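Local coordinates for envelopment polyprotein (Bovine Schmallenberg virus BH80/Germany/2011, PDB 7A56), which probably drives fusion of the viral and host membranes during entry as a class II fusion glycoprotein, Gc, here a trimer in its postfusion form, at residues N25-L30 with E97-I102; P280-V285 with K292-R297; D359-G364 with A429-K434; R116-T121 with Y187-K192; I79-G84 with G334-K339. One frame throughout, in Å; residues are numbered along the deposited sequence.

Interaction 1: N25-L30 with E97-I102; sequences NYIAAL and ESLFSI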
# COMPACT_ATOMS: atom_id res chain seq x y z
N ASN A 25 18.25 10.77 49.95
CA ASN A 25 19.52 10.88 49.24
C ASN A 25 19.85 9.62 48.46
O ASN A 25 20.56 9.68 47.46
CB ASN A 25 20.68 11.23 50.21
CG ASN A 25 20.94 12.75 50.29
OD1 ASN A 25 21.69 13.37 49.48
ND2 ASN A 25 20.33 13.36 51.30
N TYR A 26 19.34 8.46 48.89
CA TYR A 26 19.50 7.25 48.10
C TYR A 26 18.79 7.38 46.74
O TYR A 26 19.38 7.10 45.68
CB TYR A 26 18.99 6.07 48.92
CG TYR A 26 19.29 4.71 48.34
CD1 TYR A 26 20.59 4.36 47.96
CD2 TYR A 26 18.29 3.76 48.19
CE1 TYR A 26 20.86 3.11 47.44
CE2 TYR A 26 18.56 2.49 47.66
CZ TYR A 26 19.85 2.18 47.30
OH TYR A 26 20.11 0.94 46.80
N ILE A 27 17.54 7.84 46.75
CA ILE A 27 16.84 8.04 45.49
C ILE A 27 17.50 9.12 44.66
O ILE A 27 17.60 9.00 43.44
CB ILE A 27 15.37 8.36 45.77
CG1 ILE A 27 14.72 7.18 46.49
CG2 ILE A 27 14.63 8.71 44.47
CD1 ILE A 27 13.47 7.61 47.20
N ALA A 28 17.94 10.22 45.30
CA ALA A 28 18.60 11.27 44.52
C ALA A 28 19.84 10.73 43.84
O ALA A 28 20.11 11.04 42.68
CB ALA A 28 18.99 12.46 45.40
N ALA A 29 20.60 9.90 44.56
CA ALA A 29 21.80 9.30 43.98
C ALA A 29 21.47 8.42 42.78
O ALA A 29 22.16 8.45 41.76
CB ALA A 29 22.54 8.50 45.02
N LEU A 30 20.44 7.57 42.92
CA LEU A 30 20.13 6.66 41.84
C LEU A 30 19.64 7.43 40.61
O LEU A 30 20.06 7.16 39.47
CB LEU A 30 19.09 5.63 42.29
CG LEU A 30 19.53 4.72 43.42
CD1 LEU A 30 18.32 4.08 44.04
CD2 LEU A 30 20.47 3.65 42.88
N GLU A 97 10.56 -1.18 50.16
CA GLU A 97 9.64 -0.10 49.84
C GLU A 97 9.93 0.46 48.45
O GLU A 97 11.02 0.30 47.90
CB GLU A 97 9.77 1.01 50.87
CG GLU A 97 11.22 1.37 51.15
CD GLU A 97 11.31 2.56 52.09
OE1 GLU A 97 10.53 3.53 51.89
OE2 GLU A 97 12.11 2.51 53.06
N SER A 98 8.92 1.12 47.90
CA SER A 98 9.05 1.77 46.59
C SER A 98 9.97 2.99 46.67
O SER A 98 9.94 3.74 47.64
CB SER A 98 7.67 2.18 46.06
OG SER A 98 6.97 1.06 45.54
N LEU A 99 10.77 3.19 45.64
CA LEU A 99 11.75 4.27 45.61
C LEU A 99 11.37 5.32 44.59
O LEU A 99 11.15 6.49 44.94
CB LEU A 99 13.15 3.71 45.30
CG LEU A 99 13.82 2.75 46.30
CD1 LEU A 99 14.77 1.84 45.57
CD2 LEU A 99 14.57 3.52 47.37
N PHE A 100 11.28 4.95 43.31
CA PHE A 100 10.88 5.96 42.33
C PHE A 100 10.40 5.23 41.09
O PHE A 100 10.43 4.01 41.02
CB PHE A 100 11.99 6.97 42.00
CG PHE A 100 13.24 6.34 41.42
CD1 PHE A 100 14.24 5.87 42.26
CD2 PHE A 100 13.43 6.28 40.04
CE1 PHE A 100 15.38 5.30 41.77
CE2 PHE A 100 14.58 5.68 39.51
CZ PHE A 100 15.57 5.20 40.39
N SER A 101 10.03 6.01 40.06
CA SER A 101 9.49 5.44 38.84
C SER A 101 10.31 5.90 37.63
O SER A 101 10.89 7.00 37.63
CB SER A 101 8.03 5.83 38.66
OG SER A 101 7.96 7.17 38.23
N ILE A 102 10.42 5.00 36.66
CA ILE A 102 10.97 5.27 35.33
C ILE A 102 9.84 5.05 34.36
O ILE A 102 9.21 3.98 34.37
CB ILE A 102 12.16 4.35 35.02
CG1 ILE A 102 13.32 4.59 36.02
CG2 ILE A 102 12.65 4.53 33.61
CD1 ILE A 102 14.52 3.65 35.81
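Leu99, Ile27 and Phe100 lose the most surface where helix 23-40 lies alongside the start of strand 98-134, 27° from parallel, the two short axes 8.7 Å apart. Ile27 is wedged between the other two and divides its branches between them. Its CG1 meets Leu99 CD2 at 3.8 Å, and CD1, at the end of the same branch, comes to 3.4 Å from the carbonyl oxygen Leu99 O. CG2, anti to the backbone N, goes the other way and touches Phe100 CD1 at 3.6 Å, the two side chains overlapping as they run antiparallel to each other. Leu99 CD2 also reaches the edge of the Tyr26 ring, near its plane, 3.8 Å from Tyr26 CD2. Leu99 and Phe100 can both turn to the helix because they form a classic beta bulge opposite Ile91, which breaks the usual alternation of the strand at the place where the helix packs on the sheet. One turn after Ile27, Leu30 CB lies 3.8 Å from Phe100 CE1, while Leu30 CD1 sits in plane at the edge of the Phe100 ring and over the centre of one face of the Tyr26 ring. Phe345 touches Tyr26, Leu30 and Leu99 alike, and Gln31 and Ile34, further along the helix, continue the packing on Phe100.

Interaction 2: P280-V285 with K292-R297; sequences PKFDYV and KDVILR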
# COMPACT_ATOMS: atom_id res chain seq x y z
N PRO A 280 -11.53 19.96 -30.10
CA PRO A 280 -12.30 21.20 -29.95
C PRO A 280 -13.67 21.09 -30.58
O PRO A 280 -13.85 20.45 -31.62
CB PRO A 280 -11.45 22.23 -30.68
CG PRO A 280 -10.03 21.72 -30.41
CD PRO A 280 -10.16 20.23 -30.58
N LYS A 281 -14.63 21.75 -29.94
CA LYS A 281 -15.97 21.85 -30.51
C LYS A 281 -15.93 23.07 -31.41
O LYS A 281 -16.16 24.19 -30.95
CB LYS A 281 -17.02 22.00 -29.44
CG LYS A 281 -17.26 20.74 -28.61
CD LYS A 281 -18.39 21.11 -27.66
CE LYS A 281 -19.19 19.91 -27.24
NZ LYS A 281 -20.33 20.35 -26.39
N PHE A 282 -15.66 22.84 -32.70
CA PHE A 282 -15.36 23.87 -33.68
C PHE A 282 -16.38 23.81 -34.82
O PHE A 282 -16.61 22.72 -35.38
CB PHE A 282 -13.95 23.64 -34.26
CG PHE A 282 -13.71 24.35 -35.60
CD1 PHE A 282 -13.82 25.74 -35.70
CD2 PHE A 282 -13.30 23.64 -36.72
CE1 PHE A 282 -13.58 26.42 -36.97
CE2 PHE A 282 -13.06 24.29 -37.95
CZ PHE A 282 -13.18 25.68 -38.05
N ASP A 283 -16.96 24.94 -35.15
CA ASP A 283 -17.79 25.06 -36.35
C ASP A 283 -17.66 26.50 -36.81
O ASP A 283 -16.90 27.29 -36.24
CB ASP A 283 -19.26 24.62 -36.03
CG ASP A 283 -19.98 24.04 -37.25
OD1 ASP A 283 -19.61 24.42 -38.38
OD2 ASP A 283 -20.95 23.24 -37.08
N TYR A 284 -18.41 26.86 -37.86
CA TYR A 284 -18.31 28.23 -38.32
C TYR A 284 -19.62 28.63 -39.00
O TYR A 284 -20.40 27.77 -39.46
CB TYR A 284 -17.14 28.39 -39.32
CG TYR A 284 -17.25 27.55 -40.62
CD1 TYR A 284 -16.76 26.24 -40.66
CD2 TYR A 284 -17.80 28.08 -41.78
CE1 TYR A 284 -16.83 25.48 -41.80
CE2 TYR A 284 -17.89 27.31 -42.95
CZ TYR A 284 -17.40 26.04 -42.95
OH TYR A 284 -17.49 25.27 -44.07
N VAL A 285 -19.80 29.95 -39.13
CA VAL A 285 -20.95 30.60 -39.79
C VAL A 285 -20.46 31.38 -41.00
O VAL A 285 -19.33 31.90 -41.01
CB VAL A 285 -21.71 31.50 -38.78
CG1 VAL A 285 -22.70 32.36 -39.38
CG2 VAL A 285 -22.46 30.60 -37.72
N LYS A 292 -15.48 34.01 -42.59
CA LYS A 292 -16.35 33.21 -41.72
C LYS A 292 -16.11 33.52 -40.24
O LYS A 292 -15.00 33.91 -39.85
CB LYS A 292 -16.14 31.70 -41.98
CG LYS A 292 -16.43 31.37 -43.50
CD LYS A 292 -15.44 30.27 -44.03
CE LYS A 292 -15.49 30.26 -45.59
NZ LYS A 292 -15.47 31.60 -46.19
N ASP A 293 -17.15 33.36 -39.43
CA ASP A 293 -17.01 33.42 -37.96
C ASP A 293 -16.75 32.04 -37.41
O ASP A 293 -17.52 31.12 -37.67
CB ASP A 293 -18.26 33.99 -37.29
CG ASP A 293 -18.64 35.36 -37.81
OD1 ASP A 293 -17.78 36.25 -37.96
OD2 ASP A 293 -19.85 35.57 -38.08
N VAL A 294 -15.71 31.92 -36.57
CA VAL A 294 -15.37 30.68 -35.89
C VAL A 294 -16.22 30.56 -34.64
O VAL A 294 -16.30 31.51 -33.85
CB VAL A 294 -13.87 30.67 -35.56
CG1 VAL A 294 -13.50 29.54 -34.61
CG2 VAL A 294 -13.06 30.57 -36.88
N ILE A 295 -16.90 29.42 -34.48
CA ILE A 295 -17.67 29.14 -33.27
C ILE A 295 -16.90 28.07 -32.51
O ILE A 295 -16.68 26.98 -33.04
CB ILE A 295 -19.11 28.70 -33.56
CG1 ILE A 295 -19.73 29.52 -34.74
CG2 ILE A 295 -19.98 28.72 -32.21
CD1 ILE A 295 -20.22 30.86 -34.37
N LEU A 296 -16.40 28.41 -31.31
CA LEU A 296 -15.54 27.51 -30.57
C LEU A 296 -16.21 27.34 -29.20
O LEU A 296 -16.24 28.29 -28.41
CB LEU A 296 -14.14 28.10 -30.47
CG LEU A 296 -12.99 27.15 -30.22
CD1 LEU A 296 -12.87 26.26 -31.47
CD2 LEU A 296 -11.77 28.02 -30.06
N ARG A 297 -16.83 26.19 -28.97
CA ARG A 297 -17.59 25.99 -27.74
C ARG A 297 -16.80 25.22 -26.70
O ARG A 297 -17.24 25.16 -25.53
CB ARG A 297 -18.90 25.25 -28.00
CG ARG A 297 -19.92 26.03 -28.86
CD ARG A 297 -20.90 25.04 -29.55
NE ARG A 297 -21.80 25.82 -30.43
CZ ARG A 297 -22.96 26.39 -30.06
NH1 ARG A 297 -23.45 26.25 -28.83
NH2 ARG A 297 -23.65 27.12 -30.94
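Strands 281-285 and 293-296 run antiparallel at 152°, Asp283 with Ile295 and Val285 with Asp293 forming hydrogen-bonded pairs that alternate with the non-hydrogen-bonded pairs Phe282 with Leu296 and Tyr284 with Val294. Asp283 and Ile295 bond both ways, Ile295 N to Asp283 O at 2.8 Å and Asp283 N to Ile295 O at 2.9 Å; in the first the donor stands 37° out of the carbonyl plane. On the face of Phe282 and Tyr284, Val294 CG1 approaches the edge of the Phe282 ring, 3.9 Å from CE1, and Leu296 CD1 comes to 4.0 Å from Phe282 CB. The Lys292 chain runs alongside Tyr284, with CD 3.9 Å from Tyr284 CD2; its NZ goes on to a salt bridge with Glu133. Across the other face, Val285 CG2 meets Ile295 CD1 at 4.0 Å. Asp283 OD1 takes the N-H of Tyr284 on its anti side, 25° out of the carboxylate plane and 2.8 Å from Tyr284 N, and also forms a salt bridge with Arg156 of the second subunit, whose guanidinium makes a cation-pi contact with Tyr284. The arrangement is a two-stranded beta hairpin that lays its Phe282 and Leu296 face on strands 150-158, 172-183 and 98-134 and brings Asp283 on its other face to a neighbouring subunit of the trimer.

Interaction 3: D359-G364 with A429-K434; sequences DEIRCG and ASAYTK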
# COMPACT_ATOMS: atom_id res chain seq x y z
N ASP A 359 -15.07 18.23 25.99
CA ASP A 359 -15.71 19.43 26.52
C ASP A 359 -16.75 19.95 25.54
O ASP A 359 -17.80 20.44 25.96
CB ASP A 359 -14.67 20.51 26.82
CG ASP A 359 -13.60 20.01 27.78
OD1 ASP A 359 -13.92 19.13 28.59
OD2 ASP A 359 -12.45 20.50 27.74
N GLU A 360 -16.47 19.86 24.25
CA GLU A 360 -17.56 20.13 23.32
C GLU A 360 -17.31 19.38 22.03
O GLU A 360 -16.21 18.91 21.77
CB GLU A 360 -17.75 21.61 23.08
CG GLU A 360 -16.53 22.48 23.02
CD GLU A 360 -16.92 23.92 22.72
OE1 GLU A 360 -16.89 24.76 23.66
OE2 GLU A 360 -17.29 24.21 21.55
N ILE A 361 -18.38 19.26 21.24
CA ILE A 361 -18.33 18.58 19.95
C ILE A 361 -19.34 19.24 19.02
O ILE A 361 -20.51 19.40 19.37
CB ILE A 361 -18.60 17.06 20.07
CG1 ILE A 361 -18.68 16.41 18.70
CG2 ILE A 361 -19.87 16.80 20.88
CD1 ILE A 361 -18.74 14.87 18.76
N ARG A 362 -18.86 19.63 17.84
CA ARG A 362 -19.67 20.24 16.79
C ARG A 362 -19.43 19.43 15.52
O ARG A 362 -18.28 19.18 15.17
CB ARG A 362 -19.27 21.69 16.56
CG ARG A 362 -19.53 22.63 17.73
CD ARG A 362 -20.85 22.30 18.40
NE ARG A 362 -21.68 23.47 18.62
CZ ARG A 362 -22.72 23.81 17.87
NH1 ARG A 362 -23.43 24.89 18.15
NH2 ARG A 362 -23.07 23.06 16.83
N CYS A 363 -20.50 18.98 14.87
CA CYS A 363 -20.38 18.21 13.63
C CYS A 363 -21.27 18.82 12.56
O CYS A 363 -22.40 19.25 12.84
CB CYS A 363 -20.75 16.74 13.83
SG CYS A 363 -19.85 15.93 15.15
N GLY A 364 -20.74 18.87 11.33
CA GLY A 364 -21.45 19.39 10.16
C GLY A 364 -20.93 18.73 8.90
O GLY A 364 -19.74 18.44 8.79
N ALA A 429 -14.16 8.85 27.65
CA ALA A 429 -15.08 9.98 27.57
C ALA A 429 -16.04 9.81 26.40
O ALA A 429 -15.68 9.26 25.36
CB ALA A 429 -14.32 11.30 27.42
N SER A 430 -17.28 10.27 26.58
CA SER A 430 -18.30 10.20 25.54
C SER A 430 -18.96 11.56 25.35
O SER A 430 -19.07 12.35 26.29
CB SER A 430 -19.38 9.21 25.91
OG SER A 430 -19.87 8.62 24.74
N ALA A 431 -19.44 11.81 24.12
CA ALA A 431 -20.23 13.00 23.86
C ALA A 431 -21.05 12.76 22.61
O ALA A 431 -20.70 11.91 21.78
CB ALA A 431 -19.36 14.25 23.69
N TYR A 432 -22.15 13.50 22.49
CA TYR A 432 -23.01 13.40 21.32
C TYR A 432 -23.52 14.78 20.91
O TYR A 432 -23.59 15.70 21.73
CB TYR A 432 -24.18 12.42 21.57
CG TYR A 432 -25.19 12.86 22.60
CD1 TYR A 432 -25.02 12.57 23.96
CD2 TYR A 432 -26.34 13.55 22.22
CE1 TYR A 432 -25.98 12.97 24.91
CE2 TYR A 432 -27.30 13.96 23.15
CZ TYR A 432 -27.11 13.67 24.49
OH TYR A 432 -28.07 14.08 25.40
N THR A 433 -23.82 14.92 19.62
CA THR A 433 -24.38 16.16 19.12
C THR A 433 -25.27 15.85 17.93
O THR A 433 -25.08 14.85 17.24
CB THR A 433 -23.29 17.16 18.71
OG1 THR A 433 -23.90 18.45 18.50
CG2 THR A 433 -22.61 16.73 17.41
N LYS A 434 -26.25 16.70 17.71
CA LYS A 434 -27.01 16.66 16.46
C LYS A 434 -26.23 17.40 15.37
O LYS A 434 -25.81 18.53 15.59
CB LYS A 434 -28.41 17.29 16.65
CG LYS A 434 -29.45 16.33 17.25
CD LYS A 434 -30.60 17.07 17.95
CE LYS A 434 -31.10 16.30 19.18
NZ LYS A 434 -32.14 17.08 19.93
O HOH W 1 -23.15 19.67 16.17
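Flat groups play little part where Ile361 and Cys363 meet Ala431 and Thr433: Tyr432 sets out from the backbone away from the other strand, its ring takes no part, and what crosses is aliphatic carbon, sulfur and a water. Ile361 CG2 lies 3.8 Å from Ala431 CB, while CG1, anti to the backbone N (chi1 174°), is directed to Thr433 CG2 at 4.1 Å. That methyl also touches Cys363 SG, at 3.7 Å, the sulfur that is bonded to Cys375. The strands, 39° from parallel with axes 6.8 Å apart, belong to two different four-stranded antiparallel sheets and are an outermost strand of each, packed through their side chains as in a beta sandwich. Val424 and Val422, from the strand next to 429-433, continue the apolar layer on Ile361 and Cys363. Toward the C-terminal ends a water bridges the sheets: it accepts from Cys363 N at 3.0 Å, donates to Lys434 O, and is hydrogen-bonded to Thr433 OG1 at 2.7 Å. Arg362 NH2 gives it a further, weak bond.

Interaction 4: R116-T121 with Y187-K192; sequences RFLYET and YKIYKK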
# COMPACT_ATOMS: atom_id res chain seq x y z
N ARG A 116 6.98 17.06 -4.56
CA ARG A 116 7.37 18.11 -5.50
C ARG A 116 6.19 18.57 -6.35
O ARG A 116 5.29 17.80 -6.74
CB ARG A 116 8.52 17.70 -6.43
CG ARG A 116 8.23 16.54 -7.28
CD ARG A 116 9.35 16.35 -8.31
NE ARG A 116 9.14 15.11 -9.06
CZ ARG A 116 8.62 15.04 -10.28
NH1 ARG A 116 8.47 13.86 -10.88
NH2 ARG A 116 8.29 16.16 -10.92
N PHE A 117 6.23 19.85 -6.65
CA PHE A 117 5.10 20.48 -7.29
C PHE A 117 5.00 20.01 -8.73
O PHE A 117 6.01 20.00 -9.47
CB PHE A 117 5.24 21.99 -7.23
CG PHE A 117 4.23 22.70 -8.11
CD1 PHE A 117 2.94 22.92 -7.67
CD2 PHE A 117 4.60 23.13 -9.38
CE1 PHE A 117 2.02 23.59 -8.51
CE2 PHE A 117 3.69 23.76 -10.18
CZ PHE A 117 2.43 24.00 -9.72
N LEU A 118 3.79 19.59 -9.14
CA LEU A 118 3.51 19.22 -10.53
C LEU A 118 2.76 20.29 -11.32
O LEU A 118 3.25 20.69 -12.38
CB LEU A 118 2.69 17.92 -10.59
CG LEU A 118 3.34 16.69 -9.97
CD1 LEU A 118 2.39 15.52 -10.26
CD2 LEU A 118 4.74 16.46 -10.51
N TYR A 119 1.60 20.76 -10.85
CA TYR A 119 0.84 21.71 -11.67
C TYR A 119 -0.31 22.26 -10.83
O TYR A 119 -0.66 21.71 -9.79
CB TYR A 119 0.31 21.02 -12.94
CG TYR A 119 -0.59 19.82 -12.64
CD1 TYR A 119 -1.93 20.02 -12.24
CD2 TYR A 119 -0.12 18.50 -12.81
CE1 TYR A 119 -2.76 18.98 -12.02
CE2 TYR A 119 -0.94 17.42 -12.54
CZ TYR A 119 -2.26 17.67 -12.14
OH TYR A 119 -3.10 16.62 -11.85
N GLU A 120 -0.93 23.32 -11.33
CA GLU A 120 -2.20 23.81 -10.82
C GLU A 120 -3.31 23.40 -11.78
O GLU A 120 -3.07 23.27 -12.99
CB GLU A 120 -2.22 25.34 -10.71
CG GLU A 120 -1.51 25.92 -9.57
CD GLU A 120 -1.53 27.44 -9.61
OE1 GLU A 120 -1.06 28.03 -10.62
OE2 GLU A 120 -2.04 28.05 -8.64
N THR A 121 -4.53 23.23 -11.24
CA THR A 121 -5.70 22.99 -12.08
C THR A 121 -6.88 23.73 -11.44
O THR A 121 -6.80 24.23 -10.31
CB THR A 121 -6.00 21.46 -12.30
OG1 THR A 121 -6.93 21.28 -13.38
CG2 THR A 121 -6.57 20.73 -11.02
N TYR A 187 -6.52 24.14 -7.29
CA TYR A 187 -5.76 23.12 -6.55
C TYR A 187 -4.34 23.05 -7.10
O TYR A 187 -4.13 23.24 -8.31
CB TYR A 187 -6.39 21.72 -6.66
CG TYR A 187 -7.79 21.53 -6.09
CD1 TYR A 187 -8.92 21.99 -6.78
CD2 TYR A 187 -7.98 20.83 -4.87
CE1 TYR A 187 -10.20 21.78 -6.27
CE2 TYR A 187 -9.25 20.62 -4.35
CZ TYR A 187 -10.36 21.09 -5.06
OH TYR A 187 -11.64 20.88 -4.57
N LYS A 188 -3.37 22.78 -6.21
CA LYS A 188 -1.98 22.51 -6.57
C LYS A 188 -1.70 21.04 -6.36
O LYS A 188 -1.99 20.51 -5.29
CB LYS A 188 -0.98 23.33 -5.75
CG LYS A 188 -1.31 24.83 -5.70
CD LYS A 188 -0.14 25.64 -5.11
CE LYS A 188 -0.18 27.12 -5.56
NZ LYS A 188 -1.48 27.77 -5.24
N ILE A 189 -1.11 20.40 -7.35
CA ILE A 189 -0.90 18.97 -7.37
C ILE A 189 0.59 18.72 -7.23
O ILE A 189 1.42 19.40 -7.90
CB ILE A 189 -1.50 18.30 -8.62
CG1 ILE A 189 -3.04 18.15 -8.51
CG2 ILE A 189 -0.90 16.89 -8.81
CD1 ILE A 189 -3.90 19.40 -8.33
N TYR A 190 0.93 17.77 -6.29
CA TYR A 190 2.29 17.35 -5.94
C TYR A 190 2.44 15.84 -6.05
O TYR A 190 1.49 15.08 -5.87
CB TYR A 190 2.63 17.71 -4.51
CG TYR A 190 2.56 19.20 -4.24
CD1 TYR A 190 1.36 19.81 -3.93
CD2 TYR A 190 3.72 19.96 -4.22
CE1 TYR A 190 1.30 21.18 -3.67
CE2 TYR A 190 3.68 21.31 -3.94
CZ TYR A 190 2.46 21.91 -3.65
OH TYR A 190 2.42 23.24 -3.33
N LYS A 191 3.67 15.41 -6.35
CA LYS A 191 4.02 14.00 -6.41
C LYS A 191 5.06 13.68 -5.32
O LYS A 191 5.99 14.47 -5.10
CB LYS A 191 4.61 13.67 -7.77
CG LYS A 191 4.75 12.18 -8.03
CD LYS A 191 5.36 11.99 -9.42
CE LYS A 191 5.31 10.53 -9.82
NZ LYS A 191 5.73 10.29 -11.27
N LYS A 192 4.96 12.49 -4.74
CA LYS A 192 5.96 12.03 -3.74
C LYS A 192 7.34 11.94 -4.40
O LYS A 192 7.47 11.40 -5.51
CB LYS A 192 5.52 10.68 -3.18
CG LYS A 192 6.43 10.09 -2.04
CD LYS A 192 5.66 9.04 -1.21
CE LYS A 192 5.35 7.84 -2.04
NZ LYS A 192 4.27 6.99 -1.42
O HOH W 2 -3.70 27.18 -6.60
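Ile189 and Tyr119 form the tight side of this antiparallel pair. Ile189 CB lies over one face of the Tyr119 ring, 3.8 Å from its centroid in a CH-pi contact, and Ile189 CG1 comes to 3.6 Å from Tyr119 CE1. Tyr119 CG sits between the backbone N and the carbonyl carbon (chi1 58°), and the ring beyond it lies against Ile189; Tyr119 OH is bonded to Asn255 O. A classic beta bulge lets Leu118 and Tyr119 share Ile189, whose carbonyl oxygen accepts from both Leu118 N at 2.7 Å and Tyr119 N at 3.3 Å. Leu118 CD1 adds to this side, 3.8 Å from both Ile189 CG2 and Lys191 CB. The opposite face is looser, with Phe117 and Lys188 exposed. There the Phe117 ring turns its edge to the face of Tyr190, a T-shaped pair with planes at 77°. Glu120 and Lys188 form a salt bridge whose hydrogen bond, NZ to OE2, is weak at 3.5 Å; a water spans it, donating to Glu120 OE2 and accepting from Lys188 NZ at 2.7 Å. Arg116 and Lys191 run out together from the face of Ile189, paired with Glu311 of the third subunit and with Asp256 respectively. Strand 187-192 is flanked by strand 241-245 on its other edge, strand 268-270 meets Tyr119 and Glu120, and helix 305-308 packs on Thr121 and Tyr187.

Interaction 5: I79-G84 with G334-K339; sequences IPAING and GTINYK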
# COMPACT_ATOMS: atom_id res chain seq x y z
N ILE A 79 6.79 -1.78 24.41
CA ILE A 79 5.67 -0.87 24.29
C ILE A 79 5.47 -0.56 22.81
O ILE A 79 6.47 -0.42 22.09
CB ILE A 79 5.89 0.44 25.09
CG1 ILE A 79 4.74 1.43 24.91
CG2 ILE A 79 7.22 1.12 24.76
CD1 ILE A 79 4.83 2.62 25.85
N PRO A 80 4.23 -0.48 22.33
CA PRO A 80 3.99 -0.13 20.91
C PRO A 80 4.61 1.20 20.55
O PRO A 80 4.52 2.15 21.33
CB PRO A 80 2.46 -0.06 20.80
CG PRO A 80 2.00 -1.07 21.89
CD PRO A 80 2.97 -0.84 23.04
N ALA A 81 5.16 1.29 19.32
CA ALA A 81 5.70 2.57 18.85
C ALA A 81 4.50 3.39 18.40
O ALA A 81 4.17 3.44 17.21
CB ALA A 81 6.71 2.37 17.73
N ILE A 82 3.82 4.02 19.38
CA ILE A 82 2.60 4.79 19.15
C ILE A 82 2.80 6.18 19.71
O ILE A 82 3.23 6.34 20.84
CB ILE A 82 1.35 4.11 19.77
CG1 ILE A 82 1.00 2.88 18.95
CG2 ILE A 82 0.14 5.11 19.84
CD1 ILE A 82 -0.13 1.99 19.56
N ASN A 83 2.49 7.20 18.90
CA ASN A 83 2.72 8.59 19.34
C ASN A 83 1.99 8.95 20.64
O ASN A 83 0.76 8.87 20.73
CB ASN A 83 2.26 9.51 18.19
CG ASN A 83 2.60 10.96 18.47
OD1 ASN A 83 3.74 11.39 18.35
ND2 ASN A 83 1.61 11.70 18.87
N GLY A 84 2.75 9.44 21.64
CA GLY A 84 2.22 9.85 22.92
C GLY A 84 2.15 8.75 23.98
O GLY A 84 1.90 9.06 25.14
N GLY A 334 5.52 -0.02 15.05
CA GLY A 334 6.41 -1.07 15.43
C GLY A 334 6.36 -1.29 16.94
O GLY A 334 5.37 -0.98 17.59
N THR A 335 7.46 -1.82 17.47
CA THR A 335 7.58 -2.12 18.92
C THR A 335 8.88 -1.54 19.46
O THR A 335 9.96 -1.76 18.87
CB THR A 335 7.58 -3.64 19.15
OG1 THR A 335 6.42 -4.27 18.60
CG2 THR A 335 7.75 -3.99 20.71
N ILE A 336 8.81 -0.85 20.59
CA ILE A 336 9.99 -0.43 21.34
C ILE A 336 10.27 -1.46 22.44
O ILE A 336 9.45 -1.65 23.35
CB ILE A 336 9.83 0.98 21.95
CG1 ILE A 336 9.41 2.05 20.89
CG2 ILE A 336 11.15 1.45 22.70
CD1 ILE A 336 10.35 2.18 19.77
N ASN A 337 11.41 -2.16 22.35
CA ASN A 337 11.87 -3.03 23.43
C ASN A 337 12.74 -2.23 24.38
O ASN A 337 13.46 -1.32 23.94
CB ASN A 337 12.63 -4.22 22.84
CG ASN A 337 11.76 -5.05 21.96
OD1 ASN A 337 10.83 -5.67 22.43
ND2 ASN A 337 12.02 -5.04 20.65
N TYR A 338 12.70 -2.58 25.68
CA TYR A 338 13.57 -1.88 26.60
C TYR A 338 13.95 -2.80 27.76
O TYR A 338 13.18 -3.69 28.15
CB TYR A 338 12.93 -0.61 27.18
CG TYR A 338 11.54 -0.79 27.85
CD1 TYR A 338 11.45 -1.10 29.20
CD2 TYR A 338 10.36 -0.64 27.13
CE1 TYR A 338 10.23 -1.24 29.84
CE2 TYR A 338 9.09 -0.76 27.75
CZ TYR A 338 9.06 -1.09 29.15
OH TYR A 338 7.85 -1.20 29.83
N LYS A 339 15.12 -2.54 28.31
CA LYS A 339 15.66 -3.28 29.45
C LYS A 339 16.32 -2.30 30.40
O LYS A 339 17.10 -1.42 29.98
CB LYS A 339 16.65 -4.36 28.96
CG LYS A 339 17.24 -5.29 30.12
CD LYS A 339 18.43 -6.06 29.59
CE LYS A 339 19.06 -7.01 30.74
NZ LYS A 339 20.16 -7.84 30.14
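Ile79 O accepts the shortest polar bond of this contact, from Ile336 N at 2.8 Å, and Ile79 N returns one to Ile336 O at 2.9 Å. The two residues thus form an antiparallel hydrogen-bonded pair. Beyond the pair of Pro80 with Thr335, Ala81 N gives a nearly straight bond to Gly334 O, 2.9 Å and 177° at the hydrogen, although the donor stands 52° out of the carbonyl plane. The side chains of Ile79 and Ile336 project together from one face of the sheet, with Ile79 CG2 3.8 Å from Ile336 CB. The same methyl, set between the backbone N and the carbonyl carbon, also reaches the edge of the Tyr338 ring, 4.0 Å from CE2. Ala81 CB extends this apolar side to Ile336 CG1 at 4.2 Å, and Ala87 of strand 86-92 packs on both Ile79 and Tyr338. Thr335 points away, its OG1 bonded to Gln231 of the second subunit. Strands 70-80 and 335-343 are neighbours in a five-stranded antiparallel sheet, and the bonding between their chains continues to Ala81, the centre of an inverse gamma turn.

Overall arrangement
The five contacts are spread over an elongated chain. Interactions 1 and 2 lie on opposite sides of its centre, their own centres 88 Å apart. Interaction 4 lies between them, its centre 56 Å from that of interaction 1 and 33 Å from that of interaction 2; it shares the long strand 98-134 with interaction 1, which uses its start. Interaction 5 closes a loop of chain within which interactions 2 and 4 are nested, and comes nearest to interaction 1, about 7 Å between closest atoms. Interaction 3 stands apart in later sheets, about 16 Å from interactions 4 and 5 at the nearest atoms. Interactions 2 and 5 touch the second subunit, and 4 and 5 the third. A phosphate ion, probably from the crystallisation liquor, lies about 5 Å from the Tyr284 side chain.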